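Long-range contact in cell wall surface anchor family protein (Streptococcus agalactiae serogroup V, PDB 3TW0), which probably mediates adhesion to host cells as the tip pilin of group B streptococcal pili, through a metal-binding von Willebrand factor A-like domain: residues Lys225-Val239 with Leu274-Asp286. The protein carries 2 engineered substitutions. Numbering follows the deposited sequence.
Sequences KGDGESFKLFSDRKV and LYWRDYNWVYPFD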
loop_
_atom_site.group_PDB
_atom_site.type_symbol
_atom_site.label_atom_id
_atom_site.label_comp_id
_atom_site.label_asym_id
_atom_site.label_seq_id
_atom_site.Cartn_x
_atom_site.Cartn_y
_atom_site.Cartn_z
ATOM N N LYS A 225 -7.790 -3.983 3.105
ATOM C CA LYS A 225 -7.454 -5.325 2.570
ATOM C C LYS A 225 -5.951 -5.506 2.569
ATOM O O LYS A 225 -5.196 -4.550 2.320
ATOM C CB LYS A 225 -7.987 -5.526 1.126
ATOM C CG LYS A 225 -9.518 -5.472 0.982
ATOM C CD LYS A 225 -10.233 -6.512 1.812
ATOM C CE LYS A 225 -11.747 -6.393 1.694
ATOM N NZ LYS A 225 -12.492 -7.713 1.945
ATOM N N GLY A 226 -5.503 -6.730 2.816
ATOM C CA GLY A 226 -4.061 -6.987 2.864
ATOM C C GLY A 226 -3.416 -6.529 4.162
ATOM O O GLY A 226 -3.976 -5.713 4.888
ATOM N N ASP A 227 -2.255 -7.107 4.455
ATOM C CA ASP A 227 -1.442 -6.764 5.621
ATOM C C ASP A 227 0.048 -6.684 5.286
ATOM O O ASP A 227 0.879 -6.811 6.186
ATOM C CB ASP A 227 -1.653 -7.791 6.752
ATOM C CG ASP A 227 -1.254 -9.221 6.352
ATOM O OD1 ASP A 227 -0.787 -9.459 5.220
ATOM O OD2 ASP A 227 -1.418 -10.119 7.196
ATOM N N GLY A 228 0.392 -6.479 4.011
ATOM C CA GLY A 228 1.785 -6.569 3.573
ATOM C C GLY A 228 2.319 -7.956 3.181
ATOM O O GLY A 228 3.451 -8.090 2.775
ATOM N N GLU A 229 1.502 -8.988 3.294
ATOM C CA GLU A 229 1.937 -10.358 3.049
ATOM C C GLU A 229 2.216 -10.544 1.538
ATOM O O GLU A 229 3.206 -11.164 1.153
ATOM C CB GLU A 229 0.819 -11.294 3.569
ATOM C CG GLU A 229 0.969 -12.807 3.341
ATOM C CD GLU A 229 1.897 -13.481 4.345
ATOM O OE1 GLU A 229 1.639 -13.356 5.573
ATOM O OE2 GLU A 229 2.876 -14.132 3.904
ATOM N N SER A 230 1.379 -9.937 0.685
ATOM C CA SER A 230 1.428 -10.232 -0.752
ATOM C C SER A 230 0.709 -9.206 -1.645
ATOM O O SER A 230 -0.243 -8.574 -1.248
ATOM C CB SER A 230 0.883 -11.659 -1.033
ATOM O OG SER A 230 0.929 -11.969 -2.427
ATOM N N PHE A 231 1.223 -9.051 -2.858
ATOM C CA PHE A 231 0.528 -8.361 -3.922
ATOM C C PHE A 231 -0.826 -9.045 -4.187
ATOM O O PHE A 231 -1.798 -8.384 -4.543
ATOM C CB PHE A 231 1.412 -8.428 -5.167
ATOM C CG PHE A 231 0.803 -7.808 -6.382
ATOM C CD1 PHE A 231 0.757 -6.424 -6.524
ATOM C CD2 PHE A 231 0.325 -8.612 -7.420
ATOM C CE1 PHE A 231 0.217 -5.850 -7.689
ATOM C CE2 PHE A 231 -0.208 -8.046 -8.577
ATOM C CZ PHE A 231 -0.276 -6.662 -8.702
ATOM N N LYS A 232 -0.887 -10.362 -3.995
ATOM C CA LYS A 232 -2.097 -11.125 -4.291
ATOM C C LYS A 232 -3.043 -11.231 -3.110
ATOM O O LYS A 232 -2.606 -11.229 -1.973
ATOM C CB LYS A 232 -1.739 -12.548 -4.770
ATOM C CG LYS A 232 -1.173 -12.606 -6.208
ATOM C CD LYS A 232 -0.940 -14.067 -6.684
ATOM C CE LYS A 232 0.473 -14.603 -6.363
ATOM N NZ LYS A 232 0.748 -14.793 -4.879
ATOM N N LEU A 233 -4.341 -11.311 -3.389
ATOM C CA LEU A 233 -5.300 -11.775 -2.407
ATOM C C LEU A 233 -5.464 -13.266 -2.646
ATOM O O LEU A 233 -5.316 -13.726 -3.795
ATOM C CB LEU A 233 -6.626 -11.044 -2.583
ATOM C CG LEU A 233 -6.590 -9.572 -2.146
ATOM C CD1 LEU A 233 -7.683 -8.758 -2.816
ATOM C CD2 LEU A 233 -6.639 -9.417 -0.586
ATOM N N PHE A 234 -5.798 -14.017 -1.602
ATOM C CA PHE A 234 -5.691 -15.490 -1.676
ATOM C C PHE A 234 -7.018 -16.151 -1.990
ATOM O O PHE A 234 -8.024 -15.868 -1.355
ATOM C CB PHE A 234 -5.055 -16.072 -0.390
ATOM C CG PHE A 234 -3.696 -15.503 -0.089
ATOM C CD1 PHE A 234 -2.639 -15.688 -0.969
ATOM C CD2 PHE A 234 -3.475 -14.748 1.053
ATOM C CE1 PHE A 234 -1.360 -15.144 -0.694
ATOM C CE2 PHE A 234 -2.203 -14.207 1.346
ATOM C CZ PHE A 234 -1.159 -14.404 0.473
ATOM N N SER A 235 -7.008 -17.024 -2.999
ATOM C CA SER A 235 -8.199 -17.826 -3.300
ATOM C C SER A 235 -8.318 -19.019 -2.346
ATOM O O SER A 235 -9.427 -19.410 -1.966
ATOM C CB SER A 235 -8.253 -18.257 -4.778
ATOM O OG SER A 235 -7.002 -18.790 -5.194
ATOM N N ASP A 236 -7.178 -19.569 -1.955
ATOM C CA ASP A 236 -7.131 -20.650 -0.977
ATOM C C ASP A 236 -6.963 -19.952 0.381
ATOM O O ASP A 236 -5.976 -19.263 0.633
ATOM C CB ASP A 236 -5.971 -21.610 -1.310
ATOM C CG ASP A 236 -5.843 -22.810 -0.332
ATOM O OD1 ASP A 236 -6.589 -22.933 0.687
ATOM O OD2 ASP A 236 -4.972 -23.662 -0.616
ATOM N N ARG A 237 -7.947 -20.096 1.245
ATOM C CA ARG A 237 -7.949 -19.359 2.510
ATOM C C ARG A 237 -7.151 -20.055 3.620
ATOM O O ARG A 237 -6.919 -19.458 4.692
ATOM C CB ARG A 237 -9.386 -19.144 2.962
ATOM C CG ARG A 237 -10.207 -18.432 1.941
ATOM C CD ARG A 237 -11.655 -18.645 2.164
ATOM N NE ARG A 237 -12.452 -17.808 1.279
ATOM C CZ ARG A 237 -13.781 -17.804 1.238
ATOM N NH1 ARG A 237 -14.475 -18.582 2.045
ATOM N NH2 ARG A 237 -14.415 -16.985 0.403
ATOM N N LYS A 238 -6.733 -21.297 3.356
ATOM C CA LYS A 238 -5.971 -22.097 4.324
ATOM C C LYS A 238 -4.498 -21.769 4.235
ATOM O O LYS A 238 -3.951 -21.662 3.126
ATOM C CB LYS A 238 -6.186 -23.593 4.080
ATOM C CG LYS A 238 -7.639 -23.972 4.157
ATOM C CD LYS A 238 -7.932 -25.342 3.575
ATOM C CE LYS A 238 -9.425 -25.638 3.772
ATOM N NZ LYS A 238 -9.854 -26.879 3.056
ATOM N N VAL A 239 -3.868 -21.589 5.394
ATOM C CA VAL A 239 -2.425 -21.363 5.477
ATOM C C VAL A 239 -1.750 -22.703 5.334
ATOM O O VAL A 239 -2.058 -23.602 6.088
ATOM C CB VAL A 239 -2.012 -20.782 6.847
ATOM C CG1 VAL A 239 -0.475 -20.585 6.928
ATOM C CG2 VAL A 239 -2.734 -19.497 7.098
ATOM N N LEU A 274 -5.204 -23.204 10.802
ATOM C CA LEU A 274 -4.931 -21.803 10.484
ATOM C C LEU A 274 -5.414 -21.382 9.090
ATOM O O LEU A 274 -5.238 -22.114 8.103
ATOM C CB LEU A 274 -3.434 -21.512 10.645
ATOM C CG LEU A 274 -2.898 -21.798 12.066
ATOM C CD1 LEU A 274 -1.429 -21.612 12.094
ATOM C CD2 LEU A 274 -3.578 -20.929 13.158
ATOM N N TYR A 275 -6.043 -20.205 9.048
ATOM C CA TYR A 275 -6.518 -19.565 7.832
ATOM C C TYR A 275 -5.951 -18.152 7.807
ATOM O O TYR A 275 -5.700 -17.528 8.865
ATOM C CB TYR A 275 -8.068 -19.476 7.819
ATOM C CG TYR A 275 -8.770 -20.820 7.845
ATOM C CD1 TYR A 275 -8.761 -21.602 8.991
ATOM C CD2 TYR A 275 -9.431 -21.304 6.723
ATOM C CE1 TYR A 275 -9.365 -22.835 9.024
ATOM C CE2 TYR A 275 -10.064 -22.557 6.751
ATOM C CZ TYR A 275 -10.020 -23.299 7.911
ATOM O OH TYR A 275 -10.614 -24.517 7.974
ATOM N N TRP A 276 -5.750 -17.636 6.598
ATOM C CA TRP A 276 -5.425 -16.242 6.423
ATOM C C TRP A 276 -6.619 -15.464 6.974
ATOM O O TRP A 276 -7.760 -15.909 6.841
ATOM C CB TRP A 276 -5.270 -15.954 4.935
ATOM C CG TRP A 276 -4.180 -16.759 4.280
ATOM C CD1 TRP A 276 -4.319 -17.709 3.320
ATOM C CD2 TRP A 276 -2.782 -16.661 4.548
ATOM N NE1 TRP A 276 -3.092 -18.217 2.969
ATOM C CE2 TRP A 276 -2.131 -17.586 3.712
ATOM C CE3 TRP A 276 -2.015 -15.876 5.423
ATOM C CZ2 TRP A 276 -0.744 -17.743 3.712
ATOM C CZ3 TRP A 276 -0.643 -16.036 5.423
ATOM C CH2 TRP A 276 -0.022 -16.957 4.565
ATOM N N ARG A 277 -6.373 -14.327 7.613
ATOM C CA ARG A 277 -7.483 -13.476 8.048
ATOM C C ARG A 277 -8.200 -12.986 6.778
ATOM O O ARG A 277 -7.557 -12.848 5.713
ATOM C CB ARG A 277 -6.960 -12.315 8.883
ATOM C CG ARG A 277 -6.315 -12.738 10.179
ATOM C CD ARG A 277 -5.947 -11.525 11.041
ATOM N NE ARG A 277 -7.147 -10.889 11.535
ATOM C CZ ARG A 277 -7.206 -9.892 12.415
ATOM N NH1 ARG A 277 -6.123 -9.375 12.964
ATOM N NH2 ARG A 277 -8.385 -9.421 12.760
ATOM N N ASP A 278 -9.516 -12.772 6.873
ATOM C CA ASP A 278 -10.361 -12.595 5.689
ATOM C C ASP A 278 -10.105 -11.325 4.860
ATOM O O ASP A 278 -10.550 -11.229 3.703
ATOM C CB ASP A 278 -11.854 -12.800 5.997
ATOM C CG ASP A 278 -12.446 -11.713 6.903
ATOM O OD1 ASP A 278 -12.042 -10.542 6.834
ATOM O OD2 ASP A 278 -13.352 -12.048 7.680
ATOM N N TYR A 279 -9.349 -10.385 5.422
ATOM C CA TYR A 279 -8.897 -9.244 4.657
ATOM C C TYR A 279 -7.761 -9.617 3.675
ATOM O O TYR A 279 -7.391 -8.820 2.831
ATOM C CB TYR A 279 -8.524 -8.048 5.553
ATOM C CG TYR A 279 -7.516 -8.319 6.639
ATOM C CD1 TYR A 279 -7.874 -8.208 7.988
ATOM C CD2 TYR A 279 -6.207 -8.650 6.332
ATOM C CE1 TYR A 279 -6.939 -8.444 8.998
ATOM C CE2 TYR A 279 -5.285 -8.875 7.315
ATOM C CZ TYR A 279 -5.657 -8.768 8.658
ATOM O OH TYR A 279 -4.707 -9.011 9.637
ATOM N N ASN A 280 -7.263 -10.840 3.753
ATOM C CA ASN A 280 -6.324 -11.337 2.739
ATOM C C ASN A 280 -6.927 -12.175 1.614
ATOM O O ASN A 280 -6.188 -12.620 0.730
ATOM C CB ASN A 280 -5.175 -12.114 3.397
ATOM C CG ASN A 280 -4.118 -11.191 3.979
ATOM O OD1 ASN A 280 -3.697 -10.221 3.324
ATOM N ND2 ASN A 280 -3.680 -11.482 5.210
ATOM N N TRP A 281 -8.240 -12.398 1.654
ATOM C CA TRP A 281 -8.947 -13.314 0.764
ATOM C C TRP A 281 -9.320 -12.649 -0.551
ATOM O O TRP A 281 -9.554 -11.444 -0.609
ATOM C CB TRP A 281 -10.280 -13.746 1.396
ATOM C CG TRP A 281 -10.192 -14.620 2.633
ATOM C CD1 TRP A 281 -9.053 -14.996 3.314
ATOM C CD2 TRP A 281 -11.295 -15.167 3.377
ATOM N NE1 TRP A 281 -9.381 -15.783 4.394
ATOM C CE2 TRP A 281 -10.748 -15.894 4.469
ATOM C CE3 TRP A 281 -12.691 -15.137 3.214
ATOM C CZ2 TRP A 281 -11.545 -16.581 5.386
ATOM C CZ3 TRP A 281 -13.485 -15.810 4.140
ATOM C CH2 TRP A 281 -12.906 -16.544 5.208
ATOM N N VAL A 282 -9.458 -13.441 -1.599
ATOM C CA VAL A 282 -10.138 -12.928 -2.803
ATOM C C VAL A 282 -11.515 -12.455 -2.345
ATOM O O VAL A 282 -12.135 -13.084 -1.484
ATOM C CB VAL A 282 -10.221 -14.010 -3.902
ATOM C CG1 VAL A 282 -11.124 -13.564 -5.050
ATOM C CG2 VAL A 282 -8.846 -14.293 -4.424
ATOM N N TYR A 283 -11.958 -11.310 -2.854
ATOM C CA TYR A 283 -13.268 -10.810 -2.488
ATOM C C TYR A 283 -13.905 -10.142 -3.724
ATOM O O TYR A 283 -13.229 -9.886 -4.718
ATOM C CB TYR A 283 -13.184 -9.835 -1.287
ATOM C CG TYR A 283 -12.737 -8.443 -1.699
ATOM C CD1 TYR A 283 -11.388 -8.167 -1.922
ATOM C CD2 TYR A 283 -13.663 -7.424 -1.896
ATOM C CE1 TYR A 283 -10.968 -6.900 -2.311
ATOM C CE2 TYR A 283 -13.256 -6.138 -2.309
ATOM C CZ TYR A 283 -11.915 -5.894 -2.513
ATOM O OH TYR A 283 -11.512 -4.659 -2.897
ATOM N N PRO A 284 -15.199 -9.849 -3.661
ATOM C CA PRO A 284 -16.122 -10.002 -2.529
ATOM C C PRO A 284 -16.503 -11.457 -2.250
ATOM O O PRO A 284 -16.319 -12.325 -3.104
ATOM C CB PRO A 284 -17.349 -9.209 -2.976
ATOM C CG PRO A 284 -17.312 -9.343 -4.493
ATOM C CD PRO A 284 -15.904 -9.462 -4.910
ATOM N N PHE A 285 -16.976 -11.694 -1.025
ATOM C CA PHE A 285 -17.554 -12.957 -0.585
ATOM C C PHE A 285 -18.741 -12.631 0.359
ATOM O O PHE A 285 -18.730 -11.586 1.034
ATOM C CB PHE A 285 -16.493 -13.811 0.141
ATOM C CG PHE A 285 -15.835 -13.116 1.320
ATOM C CD1 PHE A 285 -16.452 -13.082 2.567
ATOM C CD2 PHE A 285 -14.600 -12.488 1.175
ATOM C CE1 PHE A 285 -15.859 -12.415 3.645
ATOM C CE2 PHE A 285 -13.989 -11.847 2.261
ATOM C CZ PHE A 285 -14.615 -11.817 3.504
ATOM N N ASP A 286 -19.746 -13.497 0.377
ATOM C CA ASP A 286 -20.924 -13.334 1.216
ATOM C C ASP A 286 -20.473 -13.320 2.658
ATOM O O ASP A 286 -19.806 -14.247 3.101
ATOM C CB ASP A 286 -21.910 -14.493 1.010
ATOM C CG ASP A 286 -23.233 -14.293 1.757
ATOM O OD1 ASP A 286 -24.276 -14.324 1.084
ATOM O OD2 ASP A 286 -23.248 -14.118 2.996
HETATM O O HOH W 1 -10.795 -9.930 1.367
HETATM O O HOH W 2 -12.216 -8.317 4.572
HETATM O O HOH W 3 -3.015 -9.785 0.425
HETATM O O HOH W 4 -12.223 -15.707 -0.847
#
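F234 and W276 stack, and R237 lies on W281, in an aromatic and cation-pi contact that joins the irregular loop after helix 220-223 to the end of strand 271-276 and the turn beyond it. The backbones pair in isolated bridges rather than a continuous ladder. F234 N donates to N280 O (2.7 Å), and F234 O accepts from V282 N at 2.8 Å; farther along, R237 O accepts from W276 N and L274 O accepts from V239 N. The W276 indole is sandwiched: the F234 ring covers one face, its centroid 4.4 Å from that of the five-membered ring with planes 24° apart, while V239 CG2 sits over the opposite face, 3.9 Å from the centroid of the six-membered ring.

Strand 271-276 belongs to an antiparallel sheet separate from the central parallel sheet of the vWFA fold, and 225-239 lies in the loop between helix 220-223 and strand 249-251, consistent with both being insertions on that fold; the side chain of E229 lies about 11 Å from the bound magnesium ion.

R237 runs extended from CG to NE, laying CD over the W281 six-membered ring and its guanidinium nearly parallel to the indole, planes 9° apart. R237 NH2 also donates a hydrogen bond to K290 O, and a water links it to V282 O. Separately, K225 bends at chi2 (-59°), bringing CE over the Y283 face, 3.9 Å from the ring centroid, with NZ at 4.1 Å in a cation-pi contact. One water accepts from K225 NZ and donates to D278 O and W281 O, tying the ammonium to two backbone carbonyls.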